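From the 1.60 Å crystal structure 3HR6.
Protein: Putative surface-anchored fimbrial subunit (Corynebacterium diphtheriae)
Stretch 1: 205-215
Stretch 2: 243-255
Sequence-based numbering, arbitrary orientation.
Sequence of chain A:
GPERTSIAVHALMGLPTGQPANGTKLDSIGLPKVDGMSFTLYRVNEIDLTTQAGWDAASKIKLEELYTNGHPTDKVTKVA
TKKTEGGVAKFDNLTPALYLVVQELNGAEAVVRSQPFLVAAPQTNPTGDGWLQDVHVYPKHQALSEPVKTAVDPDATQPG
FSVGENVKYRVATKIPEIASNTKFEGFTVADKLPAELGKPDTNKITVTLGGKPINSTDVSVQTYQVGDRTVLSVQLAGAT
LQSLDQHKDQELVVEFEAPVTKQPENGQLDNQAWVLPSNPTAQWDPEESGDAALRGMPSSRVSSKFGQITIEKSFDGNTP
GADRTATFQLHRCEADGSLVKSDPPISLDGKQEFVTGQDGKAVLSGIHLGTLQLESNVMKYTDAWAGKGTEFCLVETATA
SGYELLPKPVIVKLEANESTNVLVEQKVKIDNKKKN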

# COMPACT_ATOMS: atom_id res chain seq x y z
N ILE A 205 5.66 -7.36 -14.34
CA ILE A 205 6.11 -6.48 -13.26
C ILE A 205 7.19 -5.60 -13.82
O ILE A 205 8.18 -6.09 -14.31
CB ILE A 205 6.66 -7.25 -12.05
CG1 ILE A 205 5.61 -8.27 -11.55
CG2 ILE A 205 7.02 -6.28 -10.95
CD1 ILE A 205 6.20 -9.28 -10.58
N THR A 206 6.97 -4.28 -13.74
CA THR A 206 7.93 -3.35 -14.25
C THR A 206 8.31 -2.32 -13.20
O THR A 206 7.50 -1.95 -12.33
CB THR A 206 7.41 -2.62 -15.51
OG1 THR A 206 6.28 -1.82 -15.14
CG2 THR A 206 7.03 -3.67 -16.63
N VAL A 207 9.54 -1.86 -13.32
CA VAL A 207 10.09 -0.92 -12.39
C VAL A 207 10.87 0.10 -13.21
O VAL A 207 11.78 -0.25 -14.02
CB VAL A 207 11.02 -1.57 -11.35
CG1 VAL A 207 11.52 -0.54 -10.35
CG2 VAL A 207 10.37 -2.75 -10.63
N THR A 208 10.52 1.37 -12.99
CA THR A 208 11.22 2.47 -13.62
C THR A 208 11.58 3.53 -12.57
O THR A 208 10.88 3.71 -11.58
CB THR A 208 10.37 3.13 -14.71
OG1 THR A 208 9.24 3.77 -14.12
CG2 THR A 208 9.85 2.09 -15.72
N LEU A 209 12.70 4.20 -12.79
CA LEU A 209 13.13 5.33 -11.97
C LEU A 209 13.33 6.52 -12.90
O LEU A 209 14.14 6.47 -13.79
CB LEU A 209 14.44 5.02 -11.26
CG LEU A 209 15.04 6.07 -10.33
CD1 LEU A 209 14.03 6.45 -9.23
CD2 LEU A 209 16.34 5.60 -9.74
N GLY A 210 12.56 7.59 -12.71
CA GLY A 210 12.72 8.77 -13.57
C GLY A 210 12.34 8.42 -15.01
O GLY A 210 12.90 8.99 -15.96
N GLY A 211 11.39 7.49 -15.13
CA GLY A 211 10.94 6.95 -16.39
C GLY A 211 11.96 6.08 -17.11
O GLY A 211 11.72 5.68 -18.23
N LYS A 212 13.07 5.75 -16.45
CA LYS A 212 14.08 4.87 -17.03
C LYS A 212 14.05 3.47 -16.39
O LYS A 212 13.84 3.32 -15.20
CB LYS A 212 15.47 5.45 -16.85
CG LYS A 212 15.79 6.71 -17.67
CD LYS A 212 17.15 7.22 -17.28
CE LYS A 212 17.50 8.60 -17.84
NZ LYS A 212 18.86 8.99 -17.36
N PRO A 213 14.33 2.43 -17.19
CA PRO A 213 14.45 1.11 -16.61
C PRO A 213 15.68 1.06 -15.68
O PRO A 213 16.60 1.86 -15.83
CB PRO A 213 14.63 0.21 -17.85
CG PRO A 213 15.39 1.09 -18.79
CD PRO A 213 14.73 2.44 -18.61
N ILE A 214 15.65 0.19 -14.68
CA ILE A 214 16.74 0.09 -13.70
C ILE A 214 17.62 -1.14 -13.96
O ILE A 214 17.13 -2.17 -14.43
CB ILE A 214 16.16 0.00 -12.26
CG1 ILE A 214 15.25 1.19 -11.98
CG2 ILE A 214 17.27 -0.07 -11.22
CD1 ILE A 214 14.70 1.21 -10.57
N ASN A 215 18.91 -1.05 -13.61
CA ASN A 215 19.81 -2.21 -13.69
C ASN A 215 19.13 -3.37 -12.97
O ASN A 215 18.96 -3.32 -11.74
CB ASN A 215 21.15 -1.94 -13.01
CG ASN A 215 22.15 -1.20 -13.90
OD1 ASN A 215 22.06 -1.23 -15.14
ND2 ASN A 215 23.13 -0.57 -13.27
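Stretch 2 243-255: SLDQHKDQELVVE

Strand 251-255 of stretch 2 runs antiparallel to strand 206-209 of stretch 1. The N-to-C directions differ by 170°, and the axes approach to 4.7 Å. The two stretches bury 615 Å² between them, both sides summed.

Ser-243 is the first residue to leave a preceding helix. A short 3-10 segment begins at Leu-244. Leu-244 has a t, p side chain whose end comes near stretch 1. There Leu-244 CD1 packs against Leu-209 CD2 at 3.6 Å. Asp-245 and Gln-246 make no contact with stretch 1.

His-247 points toward stretch 1 and begins a type II turn that ends at Gln-250. The turn is closed by Gln-250 N to His-247 O, 3.0 Å. Leu-209 CD2 lies over one face of the His-247 ring, 3.8 Å from the ring centroid and 13° off the ring normal, a CH-pi contact. Lys-248 and Asp-249 fill the middle of the turn and stay out of reach.

Gln-250 also points toward stretch 1. Its OE1 accepts a hydrogen bond from His-247 ND1 at 2.7 Å, which ties the two side chains together beside Leu-209. Gln-250 OE1 also lies 3.5 Å from Gly-210 CA. A CB on Gly-210 would clash with this oxygen.

The strand begins at Glu-251. Glu-251 O accepts a hydrogen bond from Gly-210 N at 2.9 Å; Gly-210 is the second residue of the type I' turn from Leu-209 to Lys-212. Water 3 donates to Glu-251 O at 2.9 Å, accepts from Gly-211 N at 2.9 Å, and is hydrogen-bonded to Thr-208 OG1 at 2.7 Å.

Leu-252 faces Leu-209 in a non-hydrogen-bonded pair, CA to CA 4.4 Å. Leu-252 CD1 meets Val-207 CG1 at 3.8 Å and Ile-214 CD1 at 3.7 Å. Leu-252 CA lies 3.2 Å from Thr-208 O, a CA-H...O contact.

Val-253 pairs with Thr-208 through two hydrogen bonds. Val-253 N donates to Thr-208 O at 2.8 Å, and Thr-208 N donates to Val-253 O at 3.0 Å. Their side chains share the sheet face that also carries Thr-206 and Glu-255.

Val-254 returns to the face of Leu-252, opposite Val-207. Val-254 CG2 and Val-207 CG2 are 4.5 Å apart, a loose apolar contact.

Glu-255 pairs with Thr-206. Glu-255 N to Thr-206 O and Thr-206 N to Glu-255 O are both 2.9 Å. Water 2 links the side chains, 2.7 Å from both Glu-255 OE1 and Thr-206 OG1.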

# COMPACT_ATOMS: atom_id res chain seq x y z
N SER A 243 23.31 5.39 -5.75
CA SER A 243 23.11 6.64 -6.48
C SER A 243 21.70 7.19 -6.39
O SER A 243 21.39 8.17 -7.06
CB SER A 243 23.53 6.50 -7.94
OG SER A 243 22.70 5.60 -8.64
N LEU A 244 20.85 6.58 -5.57
CA LEU A 244 19.45 7.00 -5.48
C LEU A 244 19.31 8.41 -4.92
O LEU A 244 18.37 9.12 -5.26
CB LEU A 244 18.65 5.98 -4.67
CG LEU A 244 17.13 6.08 -4.74
CD1 LEU A 244 16.66 5.74 -6.13
CD2 LEU A 244 16.51 5.18 -3.65
N ASP A 245 20.25 8.81 -4.08
CA ASP A 245 20.31 10.19 -3.62
C ASP A 245 20.53 11.22 -4.73
O ASP A 245 20.42 12.42 -4.47
CB ASP A 245 21.38 10.38 -2.54
CG ASP A 245 22.75 9.96 -3.00
OD1 ASP A 245 22.86 8.85 -3.55
OD2 ASP A 245 23.71 10.72 -2.81
N GLN A 246 20.87 10.78 -5.94
CA GLN A 246 20.98 11.68 -7.07
C GLN A 246 19.69 11.79 -7.89
O GLN A 246 19.65 12.49 -8.89
CB GLN A 246 22.15 11.27 -7.96
CG GLN A 246 23.45 11.27 -7.16
CD GLN A 246 24.67 10.73 -7.90
OE1 GLN A 246 24.58 9.82 -8.73
NE2 GLN A 246 25.84 11.29 -7.58
N HIS A 247 18.64 11.09 -7.46
CA HIS A 247 17.38 11.07 -8.19
C HIS A 247 16.31 11.71 -7.34
O HIS A 247 15.17 11.39 -7.45
CB HIS A 247 16.97 9.63 -8.56
CG HIS A 247 17.91 9.00 -9.55
ND1 HIS A 247 17.64 8.89 -10.90
CD2 HIS A 247 19.14 8.48 -9.37
CE1 HIS A 247 18.67 8.33 -11.51
NE2 HIS A 247 19.60 8.08 -10.61
N LYS A 248 16.71 12.71 -6.57
CA LYS A 248 15.73 13.37 -5.70
C LYS A 248 14.59 13.89 -6.53
O LYS A 248 14.78 14.39 -7.64
CB LYS A 248 16.39 14.49 -4.92
CG LYS A 248 16.93 15.60 -5.75
CD LYS A 248 17.89 16.43 -4.88
CE LYS A 248 18.60 17.47 -5.69
NZ LYS A 248 17.59 18.41 -6.26
N ASP A 249 13.38 13.70 -5.98
CA ASP A 249 12.13 14.16 -6.55
C ASP A 249 11.68 13.45 -7.82
O ASP A 249 10.61 13.77 -8.34
CB ASP A 249 12.11 15.68 -6.71
CG ASP A 249 12.34 16.39 -5.41
OD1 ASP A 249 11.72 16.02 -4.40
OD2 ASP A 249 13.19 17.29 -5.40
N GLN A 250 12.46 12.46 -8.28
CA GLN A 250 12.00 11.56 -9.35
C GLN A 250 11.06 10.52 -8.77
O GLN A 250 10.98 10.34 -7.56
CB GLN A 250 13.22 10.90 -10.03
CG GLN A 250 14.12 11.90 -10.69
CD GLN A 250 15.31 11.24 -11.35
OE1 GLN A 250 15.31 10.04 -11.55
NE2 GLN A 250 16.32 12.02 -11.67
N GLU A 251 10.32 9.82 -9.64
CA GLU A 251 9.42 8.77 -9.20
C GLU A 251 9.98 7.42 -9.55
O GLU A 251 10.52 7.23 -10.64
CB GLU A 251 8.03 8.91 -9.78
CG GLU A 251 7.36 10.15 -9.27
CD GLU A 251 5.98 10.36 -9.79
OE1 GLU A 251 5.49 9.61 -10.68
OE2 GLU A 251 5.39 11.33 -9.28
N LEU A 252 9.91 6.54 -8.58
CA LEU A 252 10.08 5.13 -8.77
C LEU A 252 8.70 4.57 -9.04
O LEU A 252 7.85 4.65 -8.14
CB LEU A 252 10.68 4.53 -7.49
CG LEU A 252 10.90 3.03 -7.54
CD1 LEU A 252 12.04 2.71 -8.46
CD2 LEU A 252 11.16 2.46 -6.10
N VAL A 253 8.45 3.97 -10.20
CA VAL A 253 7.12 3.49 -10.56
C VAL A 253 7.17 1.99 -10.72
O VAL A 253 8.01 1.52 -11.44
CB VAL A 253 6.60 4.14 -11.85
CG1 VAL A 253 5.21 3.56 -12.21
CG2 VAL A 253 6.57 5.70 -11.68
N VAL A 254 6.36 1.29 -9.94
CA VAL A 254 6.18 -0.14 -10.00
C VAL A 254 4.82 -0.36 -10.61
O VAL A 254 3.80 0.20 -10.13
CB VAL A 254 6.24 -0.76 -8.59
CG1 VAL A 254 5.93 -2.28 -8.62
CG2 VAL A 254 7.61 -0.45 -7.98
N GLU A 255 4.78 -1.17 -11.67
CA GLU A 255 3.52 -1.62 -12.22
C GLU A 255 3.45 -3.11 -12.26
O GLU A 255 4.45 -3.76 -12.45
CB GLU A 255 3.29 -1.09 -13.63
CG GLU A 255 3.07 0.40 -13.63
CD GLU A 255 2.66 0.90 -15.01
OE1 GLU A 255 3.09 0.33 -16.04
OE2 GLU A 255 1.88 1.87 -15.06
O HOH W 1 6.90 0.64 -14.08
O HOH W 2 4.20 -1.92 -16.93
O HOH W 3 9.65 6.24 -13.18